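Local structure of folylpolyglutamate synthase (FolC) (Helicobacter pylori, 6K8C) at residues A118-Y121 / F122-A125; R228-I231 / E232-L236; D317-A320 / F321-L324. The protein probably catalyses the ATP-dependent addition of glutamate to dihydropteroate, giving dihydrofolate, and the further glutamylation of tetrahydrofolates to folylpolyglutamates. One frame throughout, in Å; residues are numbered along the deposited sequence.

Interaction 1 (A118-Y121 / F122-A125)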
loop_
_atom_site.group_PDB
_atom_site.type_symbol
_atom_site.label_atom_id
_atom_site.label_comp_id
_atom_site.label_asym_id
_atom_site.label_seq_id
_atom_site.Cartn_x
_atom_site.Cartn_y
_atom_site.Cartn_z
ATOM N N ALA A 118 1.197 7.520 24.523
ATOM C CA ALA A 118 1.976 6.289 24.532
ATOM C C ALA A 118 2.097 5.660 23.147
ATOM O O ALA A 118 2.953 4.793 22.950
ATOM C CB ALA A 118 1.353 5.284 25.504
ATOM N N CYS A 119 1.268 6.074 22.192
ATOM C CA CYS A 119 1.282 5.465 20.867
ATOM C C CYS A 119 2.595 5.723 20.143
ATOM O O CYS A 119 3.141 6.829 20.182
ATOM C CB CYS A 119 0.144 6.016 20.010
ATOM S SG CYS A 119 -1.472 5.319 20.335
ATOM N N SER A 120 3.083 4.697 19.453
ATOM C CA SER A 120 4.033 4.922 18.378
ATOM C C SER A 120 3.346 5.673 17.237
ATOM O O SER A 120 2.123 5.831 17.207
ATOM C CB SER A 120 4.593 3.595 17.867
ATOM O OG SER A 120 3.647 2.927 17.040
ATOM N N TYR A 121 4.158 6.127 16.281
ATOM C CA TYR A 121 3.629 6.810 15.104
ATOM C C TYR A 121 2.541 5.983 14.420
ATOM O O TYR A 121 1.417 6.457 14.210
ATOM C CB TYR A 121 4.784 7.109 14.143
ATOM C CG TYR A 121 4.416 7.821 12.861
ATOM C CD1 TYR A 121 4.014 7.107 11.739
ATOM C CD2 TYR A 121 4.507 9.204 12.762
ATOM C CE1 TYR A 121 3.694 7.751 10.563
ATOM C CE2 TYR A 121 4.192 9.857 11.587
ATOM C CZ TYR A 121 3.787 9.124 10.488
ATOM O OH TYR A 121 3.478 9.764 9.310
ATOM N N PHE A 122 2.852 4.733 14.087
ATOM C CA PHE A 122 1.884 3.908 13.373
ATOM C C PHE A 122 0.712 3.517 14.263
ATOM O O PHE A 122 -0.417 3.403 13.776
ATOM C CB PHE A 122 2.558 2.658 12.808
ATOM C CG PHE A 122 1.630 1.793 11.989
ATOM C CD1 PHE A 122 1.187 2.218 10.747
ATOM C CD2 PHE A 122 1.181 0.574 12.475
ATOM C CE1 PHE A 122 0.323 1.432 9.992
ATOM C CE2 PHE A 122 0.318 -0.214 11.728
ATOM C CZ PHE A 122 -0.111 0.214 10.487
ATOM N N GLU A 123 0.954 3.318 15.564
ATOM C CA GLU A 123 -0.146 3.027 16.480
ATOM C C GLU A 123 -1.134 4.186 16.547
ATOM O O GLU A 123 -2.351 3.969 16.620
ATOM C CB GLU A 123 0.403 2.688 17.872
ATOM C CG GLU A 123 1.091 1.315 17.910
ATOM C CD GLU A 123 1.923 1.094 19.155
ATOM O OE1 GLU A 123 2.053 2.028 19.977
ATOM O OE2 GLU A 123 2.447 -0.025 19.314
ATOM N N TYR A 124 -0.636 5.427 16.510
ATOM C CA TYR A 124 -1.535 6.578 16.515
ATOM C C TYR A 124 -2.322 6.676 15.212
ATOM O O TYR A 124 -3.513 7.017 15.224
ATOM C CB TYR A 124 -0.752 7.867 16.757
ATOM C CG TYR A 124 -1.639 9.023 17.150
ATOM C CD1 TYR A 124 -2.407 8.969 18.310
ATOM C CD2 TYR A 124 -1.730 10.156 16.355
ATOM C CE1 TYR A 124 -3.226 10.019 18.672
ATOM C CE2 TYR A 124 -2.545 11.211 16.712
ATOM C CZ TYR A 124 -3.292 11.135 17.869
ATOM O OH TYR A 124 -4.105 12.180 18.220
ATOM N N ALA A 125 -1.668 6.404 14.077
ATOM C CA ALA A 125 -2.382 6.361 12.802
ATOM C C ALA A 125 -3.515 5.344 12.847
ATOM O O ALA A 125 -4.608 5.596 12.322
ATOM C CB ALA A 125 -1.410 6.032 11.665
#
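Ser120 and Glu123 grip each other in a capping box at the start of helix 121-132, in the Mur ligase middle domain. Each side chain serves the other's backbone. Ser120 OG, placed between its own N and carbonyl carbon (chi1 76°), turns in toward the first turn and accepts from Glu123 N at 3.1 Å. In return the carboxylate of Glu123 reaches back along the chain, and its OE1 takes the N-H of Ser120 at 2.9 Å. That second bond is almost straight, 173° at the hydrogen, yet it meets OE1 from above the carboxylate plane. The glutamate can fold back this far because its CG lies beside its own N, anti to the carbonyl carbon, while the chain beyond stays extended. Its CG therefore passes alongside the serine hydroxyl, 3.1 Å from Ser120 OG. The other oxygen, OE2, makes a salt bridge to Arg30 on helix 28-41, so the buried carboxylate is held through both oxygens and the cap is tied to a neighbouring helix.

Behind the box, Cys119 turns its CB in over the first turn, 3.8 Å from Tyr124 CB, an apolar contact that also brings Cys119 CB to 3.6 Å from Tyr124 N. The Tyr124 ring leads away from this contact; its OH bonds to His107 and its ring meets Phe15 edge-to-face. Tyr121 and Phe122 also point their rings away from the cap: Tyr121 joins Tyr124 against Leu16 of helix 12-17, and Phe122 packs on the loop at Asp150 and Ser151. Regular helical bonding takes over at once: Tyr124 N donates to Ser120 O at 2.9 Å, and Ala125 N to Tyr121 O at 3.1 Å.

Interaction 2 (R228-I231 / E232-L236)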
loop_
_atom_site.group_PDB
_atom_site.type_symbol
_atom_site.label_atom_id
_atom_site.label_comp_id
_atom_site.label_asym_id
_atom_site.label_seq_id
_atom_site.Cartn_x
_atom_site.Cartn_y
_atom_site.Cartn_z
ATOM N N ARG A 228 -10.580 -9.341 -16.855
ATOM C CA ARG A 228 -9.788 -8.975 -18.025
ATOM C C ARG A 228 -10.411 -7.797 -18.760
ATOM O O ARG A 228 -9.706 -6.865 -19.161
ATOM C CB ARG A 228 -9.641 -10.166 -18.978
ATOM C CG ARG A 228 -8.663 -11.219 -18.508
ATOM C CD ARG A 228 -7.603 -11.545 -19.546
ATOM N NE ARG A 228 -6.672 -12.565 -19.066
ATOM C CZ ARG A 228 -5.669 -12.334 -18.224
ATOM N NH1 ARG A 228 -5.453 -11.109 -17.758
ATOM N NH2 ARG A 228 -4.876 -13.328 -17.848
ATOM N N ASP A 229 -11.734 -7.823 -18.946
ATOM C CA ASP A 229 -12.407 -6.746 -19.665
ATOM C C ASP A 229 -12.268 -5.423 -18.927
ATOM O O ASP A 229 -12.000 -4.382 -19.540
ATOM C CB ASP A 229 -13.882 -7.097 -19.859
ATOM C CG ASP A 229 -14.092 -8.173 -20.916
ATOM O OD1 ASP A 229 -13.109 -8.555 -21.579
ATOM O OD2 ASP A 229 -15.236 -8.637 -21.079
ATOM N N TYR A 230 -12.443 -5.446 -17.605
ATOM C CA TYR A 230 -12.289 -4.230 -16.813
ATOM C C TYR A 230 -10.882 -3.663 -16.948
ATOM O O TYR A 230 -10.702 -2.455 -17.146
ATOM C CB TYR A 230 -12.623 -4.524 -15.349
ATOM C CG TYR A 230 -12.241 -3.417 -14.388
ATOM C CD1 TYR A 230 -13.086 -2.340 -14.168
ATOM C CD2 TYR A 230 -11.033 -3.453 -13.705
ATOM C CE1 TYR A 230 -12.736 -1.321 -13.285
ATOM C CE2 TYR A 230 -10.679 -2.449 -12.819
ATOM C CZ TYR A 230 -11.527 -1.382 -12.620
ATOM O OH TYR A 230 -11.168 -0.383 -11.734
ATOM N N ILE A 231 -9.868 -4.526 -16.861
ATOM C CA ILE A 231 -8.485 -4.059 -16.940
ATOM C C ILE A 231 -8.193 -3.459 -18.314
ATOM O O ILE A 231 -7.558 -2.404 -18.422
ATOM C CB ILE A 231 -7.511 -5.204 -16.605
ATOM C CG1 ILE A 231 -7.668 -5.643 -15.144
ATOM C CG2 ILE A 231 -6.080 -4.770 -16.857
ATOM C CD1 ILE A 231 -7.231 -4.597 -14.132
ATOM N N GLU A 232 -8.647 -4.117 -19.384
ATOM C CA GLU A 232 -8.355 -3.612 -20.725
ATOM C C GLU A 232 -9.120 -2.324 -21.014
ATOM O O GLU A 232 -8.582 -1.399 -21.631
ATOM C CB GLU A 232 -8.690 -4.666 -21.786
ATOM C CG GLU A 232 -8.080 -6.066 -21.605
ATOM C CD GLU A 232 -6.779 -6.101 -20.810
ATOM O OE1 GLU A 232 -6.717 -6.867 -19.820
ATOM O OE2 GLU A 232 -5.817 -5.393 -21.184
ATOM N N ARG A 233 -10.377 -2.253 -20.573
ATOM C CA ARG A 233 -11.218 -1.092 -20.847
ATOM C C ARG A 233 -10.615 0.198 -20.299
ATOM O O ARG A 233 -10.800 1.268 -20.887
ATOM C CB ARG A 233 -12.612 -1.348 -20.272
ATOM C CG ARG A 233 -13.449 -0.131 -19.934
ATOM C CD ARG A 233 -14.606 -0.547 -19.034
ATOM N NE ARG A 233 -15.028 -1.918 -19.318
ATOM C CZ ARG A 233 -15.525 -2.757 -18.413
ATOM N NH1 ARG A 233 -15.877 -3.984 -18.774
ATOM N NH2 ARG A 233 -15.668 -2.376 -17.148
ATOM N N TYR A 234 -9.863 0.119 -19.202
ATOM C CA TYR A 234 -9.279 1.296 -18.572
ATOM C C TYR A 234 -7.758 1.335 -18.666
ATOM O O TYR A 234 -7.135 2.224 -18.067
ATOM C CB TYR A 234 -9.719 1.380 -17.108
ATOM C CG TYR A 234 -11.190 1.679 -16.957
ATOM C CD1 TYR A 234 -11.742 2.820 -17.527
ATOM C CD2 TYR A 234 -12.031 0.817 -16.260
ATOM C CE1 TYR A 234 -13.083 3.101 -17.402
ATOM C CE2 TYR A 234 -13.378 1.090 -16.129
ATOM C CZ TYR A 234 -13.899 2.236 -16.702
ATOM O OH TYR A 234 -15.239 2.523 -16.582
ATOM N N HIS A 235 -7.148 0.407 -19.410
ATOM C CA HIS A 235 -5.694 0.355 -19.566
ATOM C C HIS A 235 -4.989 0.353 -18.209
ATOM O O HIS A 235 -4.029 1.091 -17.972
ATOM C CB HIS A 235 -5.204 1.501 -20.452
ATOM C CG HIS A 235 -5.863 1.547 -21.798
ATOM N ND1 HIS A 235 -6.081 2.724 -22.485
ATOM C CD2 HIS A 235 -6.359 0.559 -22.582
ATOM C CE1 HIS A 235 -6.677 2.457 -23.635
ATOM N NE2 HIS A 235 -6.858 1.151 -23.718
ATOM N N LEU A 236 -5.481 -0.494 -17.304
ATOM C CA LEU A 236 -4.949 -0.614 -15.949
ATOM C C LEU A 236 -3.902 -1.709 -15.828
ATOM O O LEU A 236 -3.904 -2.448 -14.839
ATOM C CB LEU A 236 -6.091 -0.852 -14.963
ATOM C CG LEU A 236 -7.112 0.269 -14.762
ATOM C CD1 LEU A 236 -8.316 -0.226 -13.975
ATOM C CD2 LEU A 236 -6.476 1.470 -14.073
HETATM O O HOH W 1 -5.584 -8.482 -18.126
#
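With its CG anti to the backbone N (chi1 169°), Tyr230 slants its ring out from helix 225-234 and toward its C-terminal end, where it meets the ring that Tyr234 (chi1 -68°) sends out across the helix. The two form an offset edge-to-face pair one turn apart, centroids 5.5 Å apart and planes at 73°, with the edge of Tyr234 toward the face of Tyr230. Leu236 closes on the same tyrosine, its CD1 3.4 Å from Tyr230 CE2, and its CB packs against Ile231 CD1. It gets there because the helix ends in a Schellman motif: His235 has positive phi, and two bonds run back, Leu236 N to Ile231 O at 3.0 Å and His235 N to Glu232 O at 3.2 Å. Arg233 bends at chi3 and lays one guanidinium face over Tyr230 CA, with NH2 at the edge of the tyrosine ring. Tyr230 OH bonds to the Lys267 carbonyl oxygen. On the outer side a water links Glu232 OE1, 2.6 Å away, to Arg228 NH1, whose bond to it is weak. Arg228 and Glu232 are thus oppositely charged but bridged rather than in direct contact, so any attraction between them is probably modest.

Interaction 3 (D317-A320 / F321-L324)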
loop_
_atom_site.group_PDB
_atom_site.type_symbol
_atom_site.label_atom_id
_atom_site.label_comp_id
_atom_site.label_asym_id
_atom_site.label_seq_id
_atom_site.Cartn_x
_atom_site.Cartn_y
_atom_site.Cartn_z
ATOM N N ASP A 317 16.932 -6.120 -2.125
ATOM C CA ASP A 317 16.243 -7.386 -2.325
ATOM C C ASP A 317 15.529 -7.475 -3.667
ATOM O O ASP A 317 14.920 -8.511 -3.957
ATOM C CB ASP A 317 15.227 -7.607 -1.201
ATOM C CG ASP A 317 14.474 -6.331 -0.839
ATOM O OD1 ASP A 317 15.121 -5.328 -0.453
ATOM O OD2 ASP A 317 13.229 -6.331 -0.934
ATOM N N LYS A 318 15.568 -6.423 -4.480
ATOM C CA LYS A 318 14.784 -6.362 -5.703
ATOM C C LYS A 318 15.645 -6.660 -6.926
ATOM O O LYS A 318 16.868 -6.494 -6.918
ATOM C CB LYS A 318 14.122 -4.990 -5.842
ATOM C CG LYS A 318 13.133 -4.676 -4.731
ATOM C CD LYS A 318 11.805 -5.388 -4.941
ATOM C CE LYS A 318 11.133 -5.727 -3.617
ATOM N NZ LYS A 318 11.776 -6.884 -2.932
ATOM N N ASP A 319 14.976 -7.110 -7.989
ATOM C CA ASP A 319 15.638 -7.458 -9.246
ATOM C C ASP A 319 15.809 -6.183 -10.066
ATOM O O ASP A 319 15.087 -5.918 -11.030
ATOM C CB ASP A 319 14.838 -8.513 -10.000
ATOM C CG ASP A 319 15.596 -9.097 -11.184
ATOM O OD1 ASP A 319 16.669 -8.563 -11.543
ATOM O OD2 ASP A 319 15.109 -10.093 -11.761
ATOM N N ALA A 320 16.800 -5.382 -9.665
ATOM C CA ALA A 320 17.047 -4.114 -10.342
ATOM C C ALA A 320 17.400 -4.324 -11.807
ATOM O O ALA A 320 16.963 -3.557 -12.674
ATOM C CB ALA A 320 18.161 -3.349 -9.631
ATOM N N PHE A 321 18.184 -5.364 -12.103
ATOM C CA PHE A 321 18.627 -5.602 -13.473
ATOM C C PHE A 321 17.440 -5.751 -14.418
ATOM O O PHE A 321 17.366 -5.080 -15.454
ATOM C CB PHE A 321 19.522 -6.847 -13.525
ATOM C CG PHE A 321 19.872 -7.280 -14.914
ATOM C CD1 PHE A 321 20.944 -6.709 -15.580
ATOM C CD2 PHE A 321 19.128 -8.257 -15.561
ATOM C CE1 PHE A 321 21.272 -7.101 -16.860
ATOM C CE2 PHE A 321 19.448 -8.649 -16.846
ATOM C CZ PHE A 321 20.520 -8.071 -17.497
ATOM N N LEU A 322 16.501 -6.634 -14.077
ATOM C CA LEU A 322 15.374 -6.894 -14.965
ATOM C C LEU A 322 14.503 -5.653 -15.134
ATOM O O LEU A 322 14.059 -5.343 -16.246
ATOM C CB LEU A 322 14.549 -8.060 -14.425
ATOM C CG LEU A 322 13.352 -8.499 -15.269
ATOM C CD1 LEU A 322 13.770 -8.688 -16.718
ATOM C CD2 LEU A 322 12.738 -9.774 -14.701
ATOM N N VAL A 323 14.259 -4.928 -14.043
ATOM C CA VAL A 323 13.411 -3.741 -14.112
ATOM C C VAL A 323 14.032 -2.698 -15.034
ATOM O O VAL A 323 13.357 -2.127 -15.899
ATOM C CB VAL A 323 13.166 -3.188 -12.698
ATOM C CG1 VAL A 323 12.813 -1.713 -12.746
ATOM C CG2 VAL A 323 12.077 -4.002 -12.008
ATOM N N LEU A 324 15.337 -2.455 -14.883
ATOM C CA LEU A 324 16.013 -1.490 -15.742
ATOM C C LEU A 324 16.099 -1.984 -17.181
ATOM O O LEU A 324 16.042 -1.181 -18.122
ATOM C CB LEU A 324 17.406 -1.188 -15.189
ATOM C CG LEU A 324 17.393 -0.500 -13.818
ATOM C CD1 LEU A 324 18.753 -0.586 -13.147
ATOM C CD2 LEU A 324 16.952 0.949 -13.964
HETATM O O HOH W 2 18.713 -8.081 -10.165
#
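The backbone enters helix 320-327 through an inverse gamma turn centred on Asp319, closed by a weak bond from Ala320 N to Lys318 O; Asp319 is also the N-cap residue, and regular bonds follow from Val323 N to Asp319 O and from Leu324 N to Ala320 O. This is the start of a helix in the glutamate ligase domain, following strand 308-312.

Asp319 carries the cap. Its CG stands anti to the backbone N (chi1 -170°), which swings the carboxylate forward over the first turn. There OD1 accepts from Leu322 N at 3.2 Å, a fairly straight bond that arrives well above the carboxylate plane, 62° out of it. The other oxygen sits alongside the leucine side chain, with Asp319 OD2 3.4 Å from Leu322 CB, so both oxygens rest on Leu322, one on its N-H and one beside its side chain. The negative group at this end of the helix would probably be favoured by the helix dipole.

The rest of the turn packs into the domain. Leu324 folds its branch back over the Ala320 carbonyl, bringing Leu324 CG to 3.3 Å from Ala320 O, and also reaches Leu354 and Leu357 of helix 347-357. Phe321 turns its ring toward the same helix. On another side, Val323 and Leu322 meet Ala293 and Pro290 of helix 290-303, and Ala320 lies on Tyr312 of the preceding strand, so the helix start is wedged between strand and helices.

A water completes the cap, donating to Asp319 OD1 at 2.5 Å and accepting a weak bond from Phe321 N at 3.4 Å.

All three contacts lie at helix ends, in two parts of the enzyme. Interactions 1 and 2 both fall within the Mur ligase middle domain but lie on opposite sides of the chain's centre, their centres 38 Å apart. Interaction 3 belongs to the glutamate ligase domain, nearer to interaction 2 (centres 26 Å, nearest atoms about 16 Å) than to interaction 1 (centres 33 Å). None touches another. Interactions 1 and 3 begin helices with side-chain caps, whereas interaction 2 finishes one through the backbone. A glycerol lies about 4 Å from the Tyr121 side chain in interaction 1, probably from the crystallisation liquor.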